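Local coordinates for protein SeviL (Septifer virgatus, PDB 6LF2) that binds the saccharides of the glycolipids asialo-GM1 and GM1b as an R-type lectin with a trefoil fold, at residues Ser2-Ile14 against Trp45-Thr57. Residues are numbered along the deposited sequence; the frame is centred on the assembly and turned at random.
Sequences SHMSSVTIGKCYI and WSFQKSDTPGYYT
Q48 stretches its amide along strand 6-14 between S6 and T8. Its NE2 donates to T8 OG1 at 3.2 Å, tilted 22° from the amide plane, while OE1 lies 3.0 Å from S6 OG and takes a bond from T57 OG1 on a lone pair, in the carbonyl plane. Gripped at both ends, the amide is probably held in one rotation. A water joins T8 OG1 to S46 OG on the same face of the sheet. The I9 side chain points toward the 45-57 segment and touches two rings at their edges: CG2 meets F47 at CD2 (3.5 Å), the two side chains running side by side, and CD1 meets CE1 of Y56 while crossing that side chain at about a right angle. F47 reaches this place with CG anti to its backbone N (chi1 -172°). The extra residue of a classic beta bulge sits here, I9 and G10 together lying opposite F47, where F47 O accepts a straight bond from I9 N (2.7 Å) and a weak one from G10 N. The strands pair antiparallel, 6-14 against 45-50, within the beta-trefoil fold of R-type lectins. Beyond the bulge, C12 SG lies oblique to the F47 ring, and I14 sets CD1 over one face of the W45 indole, 4.0 Å from the five-membered ring centroid, while C12 O lies at the indole edge. W45 NE1 is hydrogen-bonded to A23 O. At the N-terminal end, D51 OD2 accepts a hydrogen bond from S5 N, which comes from above the carboxylate plane, at 3.0 Å, and a water links the same oxygen to S5 OG.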
ATOM      1  N   SER B   2      -3.746  29.270  17.745  1.00 18.71           N
ATOM      2  CA  SER B   2      -3.368  29.752  16.415  1.00 18.39           C
ATOM      3  C   SER B   2      -1.924  29.393  16.100  1.00 20.01           C
ATOM      4  O   SER B   2      -1.206  28.881  16.960  1.00 17.34           O
ATOM      5  CB  SER B   2      -3.543  31.269  16.307  1.00 17.92           C
ATOM      6  OG  SER B   2      -2.529  31.955  17.033  1.00 20.69           O
ATOM      7  N   HIS B   3      -1.498  29.690  14.871  1.00 15.09           N
ATOM      8  CA  HIS B   3      -0.104  29.505  14.456  1.00 16.00           C
ATOM      9  C   HIS B   3       0.349  28.062  14.652  1.00 15.58           C
ATOM     10  O   HIS B   3       1.491  27.802  15.039  1.00 14.30           O
ATOM     11  CB  HIS B   3       0.841  30.460  15.195  1.00 16.37           C
ATOM     12  CG  HIS B   3       0.674  31.901  14.818  1.00 23.52           C
ATOM     13  ND1 HIS B   3      -0.271  32.719  15.401  1.00 25.34           N
ATOM     14  CD2 HIS B   3       1.349  32.674  13.933  1.00 26.30           C
ATOM     15  CE1 HIS B   3      -0.182  33.931  14.880  1.00 25.74           C
ATOM     16  NE2 HIS B   3       0.795  33.932  13.991  1.00 25.04           N
ATOM     17  N   MET B   4      -0.554  27.118  14.388  1.00 15.66           N
ATOM     18  CA  MET B   4      -0.225  25.706  14.537  1.00 14.84           C
ATOM     19  C   MET B   4       0.918  25.295  13.612  1.00 17.60           C
ATOM     20  O   MET B   4       1.091  25.834  12.514  1.00 16.87           O
ATOM     21  CB  MET B   4      -1.452  24.842  14.262  1.00 17.33           C
ATOM     22  CG  MET B   4      -2.435  24.816  15.411  1.00 16.50           C
ATOM     23  SD  MET B   4      -4.010  24.042  14.967  1.00 23.98           S
ATOM     24  CE  MET B   4      -4.469  23.345  16.558  1.00 30.92           C
ATOM     25  N   SER B   5       1.706  24.327  14.078  1.00 11.81           N
ATOM     26  CA  SER B   5       2.783  23.739  13.301  1.00 13.96           C
ATOM     27  C   SER B   5       2.700  22.216  13.363  1.00 14.72           C
ATOM     28  O   SER B   5       1.984  21.624  14.180  1.00 12.98           O
ATOM     29  CB  SER B   5       4.159  24.221  13.794  1.00 13.97           C
ATOM     30  OG  SER B   5       4.360  23.888  15.163  1.00 14.34           O
ATOM     31  N   SER B   6       3.436  21.596  12.446  1.00 13.14           N
ATOM     32  CA  SER B   6       3.558  20.148  12.375  0.65 12.62           C
ATOM     33  C   SER B   6       4.884  19.834  11.707  1.00 13.63           C
ATOM     34  O   SER B   6       5.460  20.666  11.004  1.00 13.64           O
ATOM     35  CB  SER B   6       2.394  19.506  11.607  0.65 14.74           C
ATOM     36  OG  SER B   6       2.279  20.045  10.301  0.65 15.75           O
ATOM     37  N   VAL B   7       5.377  18.625  11.943  1.00 13.29           N
ATOM     38  CA  VAL B   7       6.670  18.232  11.400  1.00 15.98           C
ATOM     39  C   VAL B   7       6.492  16.913  10.658  1.00 10.07           C
ATOM     40  O   VAL B   7       5.886  15.972  11.184  1.00 12.48           O
ATOM     41  CB  VAL B   7       7.755  18.150  12.500  1.00 17.65           C
ATOM     42  CG1 VAL B   7       7.379  17.166  13.602  1.00 16.09           C
ATOM     43  CG2 VAL B   7       9.134  17.850  11.901  1.00 17.19           C
ATOM     44  N   THR B   8       6.953  16.879   9.412  1.00 11.16           N
ATOM     45  CA  THR B   8       6.782  15.688   8.592  1.00 12.98           C
ATOM     46  C   THR B   8       7.604  14.531   9.152  1.00 13.13           C
ATOM     47  O   THR B   8       8.791  14.688   9.481  1.00 16.95           O
ATOM     48  CB  THR B   8       7.162  15.985   7.149  1.00 13.54           C
ATOM     49  OG1 THR B   8       6.215  16.908   6.600  1.00 12.99           O
ATOM     50  CG2 THR B   8       7.151  14.706   6.322  1.00 12.79           C
ATOM     51  N   ILE B   9       6.938  13.376   9.258  1.00 13.42           N
ATOM     52  CA  ILE B   9       7.370  12.142   9.897  1.00 19.23           C
ATOM     53  C   ILE B   9       7.799  11.166   8.813  1.00 19.17           C
ATOM     54  O   ILE B   9       8.675  10.315   9.023  1.00 23.60           O
ATOM     55  CB  ILE B   9       6.201  11.570  10.733  1.00 19.94           C
ATOM     56  CG1 ILE B   9       6.374  11.856  12.216  1.00 29.02           C
ATOM     57  CG2 ILE B   9       5.958  10.084  10.456  1.00 33.61           C
ATOM     58  CD1 ILE B   9       5.241  11.296  13.027  1.00 24.52           C
ATOM     59  N   GLY B  10       7.152  11.265   7.661  1.00 17.21           N
ATOM     60  CA  GLY B  10       7.419  10.363   6.553  1.00 20.08           C
ATOM     61  C   GLY B  10       6.483  10.668   5.404  1.00 14.36           C
ATOM     62  O   GLY B  10       5.544  11.459   5.522  1.00 15.04           O
ATOM     63  N   LYS B  11       6.755  10.015   4.280  1.00 14.60           N
ATOM     64  CA  LYS B  11       5.924  10.095   3.089  1.00 14.83           C
ATOM     65  C   LYS B  11       5.220   8.758   2.932  1.00 14.72           C
ATOM     66  O   LYS B  11       5.859   7.709   3.063  1.00 16.16           O
ATOM     67  CB  LYS B  11       6.771  10.398   1.849  1.00 16.40           C
ATOM     68  CG  LYS B  11       7.443  11.772   1.837  1.00 18.61           C
ATOM     69  CD  LYS B  11       6.485  12.883   1.430  1.00 19.86           C
ATOM     70  CE  LYS B  11       7.160  14.243   1.537  1.00 25.37           C
ATOM     71  NZ  LYS B  11       8.457  14.274   0.804  1.00 30.75           N
ATOM     72  N   CYS B  12       3.918   8.787   2.660  1.00 13.20           N
ATOM     73  CA  CYS B  12       3.175   7.537   2.687  1.00 14.17           C
ATOM     74  C   CYS B  12       2.023   7.533   1.697  1.00 14.24           C
ATOM     75  O   CYS B  12       1.473   8.576   1.331  1.00 13.81           O
ATOM     76  CB  CYS B  12       2.636   7.242   4.091  1.00 14.61           C
ATOM     77  SG  CYS B  12       1.390   8.409   4.661  1.00 22.02           S
ATOM     78  N   TYR B  13       1.661   6.326   1.263  1.00  9.66           N
ATOM     79  CA  TYR B  13       0.378   6.110   0.621  1.00  7.75           C
ATOM     80  C   TYR B  13      -0.658   5.828   1.700  1.00  8.83           C
ATOM     81  O   TYR B  13      -0.331   5.323   2.779  1.00 11.00           O
ATOM     82  CB  TYR B  13       0.426   4.931  -0.355  1.00 10.76           C
ATOM     83  CG  TYR B  13       1.354   5.121  -1.538  1.00  8.96           C
ATOM     84  CD1 TYR B  13       0.894   5.685  -2.713  1.00  9.53           C
ATOM     85  CD2 TYR B  13       2.690   4.711  -1.479  1.00 11.63           C
ATOM     86  CE1 TYR B  13       1.735   5.861  -3.811  1.00 12.34           C
ATOM     87  CE2 TYR B  13       3.540   4.882  -2.568  1.00  9.68           C
ATOM     88  CZ  TYR B  13       3.056   5.453  -3.724  1.00  8.65           C
ATOM     89  OH  TYR B  13       3.874   5.640  -4.816  1.00 13.37           O
ATOM     90  N   ILE B  14      -1.907   6.182   1.410  1.00 10.43           N
ATOM     91  CA  ILE B  14      -3.023   6.026   2.342  1.00  8.01           C
ATOM     92  C   ILE B  14      -4.070   5.193   1.612  1.00  8.65           C
ATOM     93  O   ILE B  14      -4.797   5.691   0.748  1.00  8.83           O
ATOM     94  CB  ILE B  14      -3.577   7.378   2.815  1.00  9.79           C
ATOM     95  CG1 ILE B  14      -2.461   8.172   3.505  1.00 10.48           C
ATOM     96  CG2 ILE B  14      -4.766   7.168   3.757  1.00 10.31           C
ATOM     97  CD1 ILE B  14      -2.847   9.585   3.953  1.00 10.31           C
ATOM     98  N   TRP B  45       1.533  11.195   0.318  1.00 10.81           N
ATOM     99  CA  TRP B  45       1.205  12.228   1.294  1.00 11.59           C
ATOM    100  C   TRP B  45       2.337  12.419   2.287  1.00 12.37           C
ATOM    101  O   TRP B  45       3.094  11.490   2.583  1.00 11.60           O
ATOM    102  CB  TRP B  45      -0.074  11.884   2.081  1.00 12.06           C
ATOM    103  CG  TRP B  45      -1.286  11.709   1.223  1.00  9.86           C
ATOM    104  CD1 TRP B  45      -1.609  10.605   0.485  1.00 11.81           C
ATOM    105  CD2 TRP B  45      -2.354  12.654   1.010  1.00 10.91           C
ATOM    106  NE1 TRP B  45      -2.788  10.804  -0.173  1.00  9.07           N
ATOM    107  CE2 TRP B  45      -3.272  12.049   0.125  1.00 10.93           C
ATOM    108  CE3 TRP B  45      -2.617  13.951   1.471  1.00 11.38           C
ATOM    109  CZ2 TRP B  45      -4.437  12.686  -0.304  1.00 10.58           C
ATOM    110  CZ3 TRP B  45      -3.780  14.586   1.038  1.00  9.94           C
ATOM    111  CH2 TRP B  45      -4.675  13.955   0.164  1.00 10.11           C
ATOM    112  N   SER B  46       2.425  13.635   2.832  1.00 11.26           N
ATOM    113  CA  SER B  46       3.277  13.902   3.984  1.00 12.31           C
ATOM    114  C   SER B  46       2.495  13.594   5.255  1.00 10.07           C
ATOM    115  O   SER B  46       1.441  14.192   5.499  1.00 14.07           O
ATOM    116  CB  SER B  46       3.755  15.354   4.003  1.00 15.33           C
ATOM    117  OG  SER B  46       4.687  15.598   2.961  1.00 22.08           O
ATOM    118  N   PHE B  47       3.003  12.656   6.047  1.00 11.91           N
ATOM    119  CA  PHE B  47       2.430  12.316   7.341  1.00 12.38           C
ATOM    120  C   PHE B  47       3.203  13.095   8.403  1.00 12.00           C
ATOM    121  O   PHE B  47       4.430  12.975   8.488  1.00 13.01           O
ATOM    122  CB  PHE B  47       2.505  10.806   7.567  1.00 12.13           C
ATOM    123  CG  PHE B  47       1.770  10.340   8.783  1.00 13.47           C
ATOM    124  CD1 PHE B  47       0.391  10.328   8.809  1.00 14.22           C
ATOM    125  CD2 PHE B  47       2.461   9.918   9.904  1.00 16.33           C
ATOM    126  CE1 PHE B  47      -0.296   9.894   9.940  1.00 14.42           C
ATOM    127  CE2 PHE B  47       1.787   9.485  11.029  1.00 18.57           C
ATOM    128  CZ  PHE B  47       0.404   9.468  11.041  1.00 13.88           C
ATOM    129  N   GLN B  48       2.491  13.912   9.193  1.00 14.01           N
ATOM    130  CA  GLN B  48       3.131  14.924  10.033  1.00 10.76           C
ATOM    131  C   GLN B  48       2.655  14.814  11.478  1.00 12.43           C
ATOM    132  O   GLN B  48       1.456  14.684  11.730  1.00 12.67           O
ATOM    133  CB  GLN B  48       2.845  16.333   9.495  1.00 13.70           C
ATOM    134  CG  GLN B  48       3.115  16.477   7.993  1.00 12.69           C
ATOM    135  CD  GLN B  48       2.634  17.796   7.411  1.00 20.88           C
ATOM    136  OE1 GLN B  48       1.656  18.379   7.879  1.00 26.36           O
ATOM    137  NE2 GLN B  48       3.317  18.269   6.375  1.00 26.89           N
ATOM    138  N   LYS B  49       3.594  14.861  12.419  1.00 13.41           N
ATOM    139  CA  LYS B  49       3.253  14.963  13.836  1.00 11.96           C
ATOM    140  C   LYS B  49       2.824  16.395  14.128  1.00 13.59           C
ATOM    141  O   LYS B  49       3.608  17.327  13.930  1.00 12.96           O
ATOM    142  CB  LYS B  49       4.455  14.567  14.694  1.00 16.34           C
ATOM    143  CG  LYS B  49       4.324  14.835  16.196  1.00 14.90           C
ATOM    144  CD  LYS B  49       3.708  13.659  16.924  1.00 16.26           C
ATOM    145  CE  LYS B  49       2.210  13.834  17.115  1.00 21.34           C
ATOM    146  NZ  LYS B  49       1.864  15.111  17.837  1.00 19.42           N
ATOM    147  N   SER B  50       1.583  16.580  14.572  1.00 12.19           N
ATOM    148  CA  SER B  50       1.142  17.937  14.873  1.00 13.62           C
ATOM    149  C   SER B  50       1.716  18.427  16.203  1.00 16.42           C
ATOM    150  O   SER B  50       2.297  17.674  16.993  1.00 14.77           O
ATOM    151  CB  SER B  50      -0.377  18.015  14.927  1.00 14.19           C
ATOM    152  OG  SER B  50      -0.862  17.586  16.195  1.00 14.90           O
ATOM    153  N   ASP B  51       1.518  19.717  16.461  1.00 14.65           N
ATOM    154  CA  ASP B  51       1.945  20.280  17.735  1.00 16.16           C
ATOM    155  C   ASP B  51       1.005  19.924  18.881  1.00 13.56           C
ATOM    156  O   ASP B  51       1.274  20.303  20.027  1.00 15.06           O
ATOM    157  CB  ASP B  51       2.104  21.801  17.618  1.00 15.96           C
ATOM    158  CG  ASP B  51       0.836  22.512  17.167  1.00 19.39           C
ATOM    159  OD1 ASP B  51      -0.239  21.886  17.078  1.00 19.81           O
ATOM    160  OD2 ASP B  51       0.931  23.730  16.895  1.00 18.12           O
ATOM    161  N   THR B  52      -0.071  19.191  18.607  1.00 14.46           N
ATOM    162  CA  THR B  52      -1.014  18.770  19.635  1.00 15.74           C
ATOM    163  C   THR B  52      -0.794  17.299  19.937  1.00 18.61           C
ATOM    164  O   THR B  52      -0.882  16.473  19.013  1.00 15.94           O
ATOM    165  CB  THR B  52      -2.444  19.006  19.165  1.00 18.69           C
ATOM    166  OG1 THR B  52      -2.614  20.399  18.864  1.00 19.82           O
ATOM    167  CG2 THR B  52      -3.453  18.579  20.232  1.00 16.37           C
ATOM    168  N   PRO B  53      -0.502  16.930  21.185  1.00 17.81           N
ATOM    169  CA  PRO B  53      -0.149  15.537  21.492  1.00 17.93           C
ATOM    170  C   PRO B  53      -1.193  14.541  21.006  1.00 16.72           C
ATOM    171  O   PRO B  53      -2.402  14.742  21.165  1.00 20.90           O
ATOM    172  CB  PRO B  53      -0.036  15.538  23.019  1.00 16.74           C
ATOM    173  CG  PRO B  53       0.336  16.947  23.365  1.00 18.44           C
ATOM    174  CD  PRO B  53      -0.375  17.811  22.360  1.00 15.39           C
ATOM    175  N   GLY B  54      -0.717  13.462  20.389  1.00 17.42           N
ATOM    176  CA  GLY B  54      -1.578  12.408  19.903  1.00 15.52           C
ATOM    177  C   GLY B  54      -2.272  12.670  18.584  1.00 19.71           C
ATOM    178  O   GLY B  54      -3.040  11.810  18.130  1.00 22.85           O
ATOM    179  N   TYR B  55      -2.040  13.815  17.948  1.00 15.14           N
ATOM    180  CA  TYR B  55      -2.723  14.153  16.708  1.00 14.36           C
ATOM    181  C   TYR B  55      -1.722  14.411  15.593  1.00 13.66           C
ATOM    182  O   TYR B  55      -0.603  14.889  15.824  1.00 14.17           O
ATOM    183  CB  TYR B  55      -3.635  15.382  16.870  1.00 13.51           C
ATOM    184  CG  TYR B  55      -4.820  15.091  17.751  1.00 17.34           C
ATOM    185  CD1 TYR B  55      -5.963  14.500  17.230  1.00 15.25           C
ATOM    186  CD2 TYR B  55      -4.781  15.368  19.107  1.00 18.19           C
ATOM    187  CE1 TYR B  55      -7.043  14.196  18.035  1.00 19.67           C
ATOM    188  CE2 TYR B  55      -5.862  15.074  19.923  1.00 16.35           C
ATOM    189  CZ  TYR B  55      -6.991  14.491  19.375  1.00 20.82           C
ATOM    190  OH  TYR B  55      -8.075  14.195  20.172  1.00 24.10           O
ATOM    191  N   TYR B  56      -2.163  14.106  14.376  1.00 14.04           N
ATOM    192  CA  TYR B  56      -1.331  14.137  13.183  1.00 14.15           C
ATOM    193  C   TYR B  56      -2.029  14.956  12.104  1.00 10.44           C
ATOM    194  O   TYR B  56      -3.253  15.102  12.109  1.00 13.15           O
ATOM    195  CB  TYR B  56      -1.028  12.679  12.693  1.00 14.56           C
ATOM    196  CG  TYR B  56      -0.150  11.936  13.671  1.00 14.67           C
ATOM    197  CD1 TYR B  56       1.234  12.031  13.594  1.00 16.01           C
ATOM    198  CD2 TYR B  56      -0.698  11.191  14.710  1.00 20.24           C
ATOM    199  CE1 TYR B  56       2.053  11.390  14.505  1.00 20.40           C
ATOM    200  CE2 TYR B  56       0.122  10.537  15.633  1.00 21.86           C
ATOM    201  CZ  TYR B  56       1.498  10.644  15.524  1.00 22.15           C
ATOM    202  OH  TYR B  56       2.339  10.009  16.425  1.00 21.72           O
ATOM    203  N   THR B  57      -1.242  15.526  11.190  1.00 12.16           N
ATOM    204  CA  THR B  57      -1.811  16.121   9.989  1.00  9.92           C
ATOM    205  C   THR B  57      -1.346  15.340   8.758  1.00 13.67           C
ATOM    206  O   THR B  57      -0.353  14.600   8.793  1.00 13.58           O
ATOM    207  CB  THR B  57      -1.450  17.610   9.860  1.00 16.43           C
ATOM    208  OG1 THR B  57      -0.032  17.783   9.939  1.00 14.66           O
ATOM    209  CG2 THR B  57      -2.108  18.421  10.979  1.00 16.88           C
TER
HETATM  210  O   HOH W   1       3.388  24.726  17.475  1.00 16.43           O
HETATM  211  O   HOH W   2       6.682  17.655   3.998  1.00 21.28           O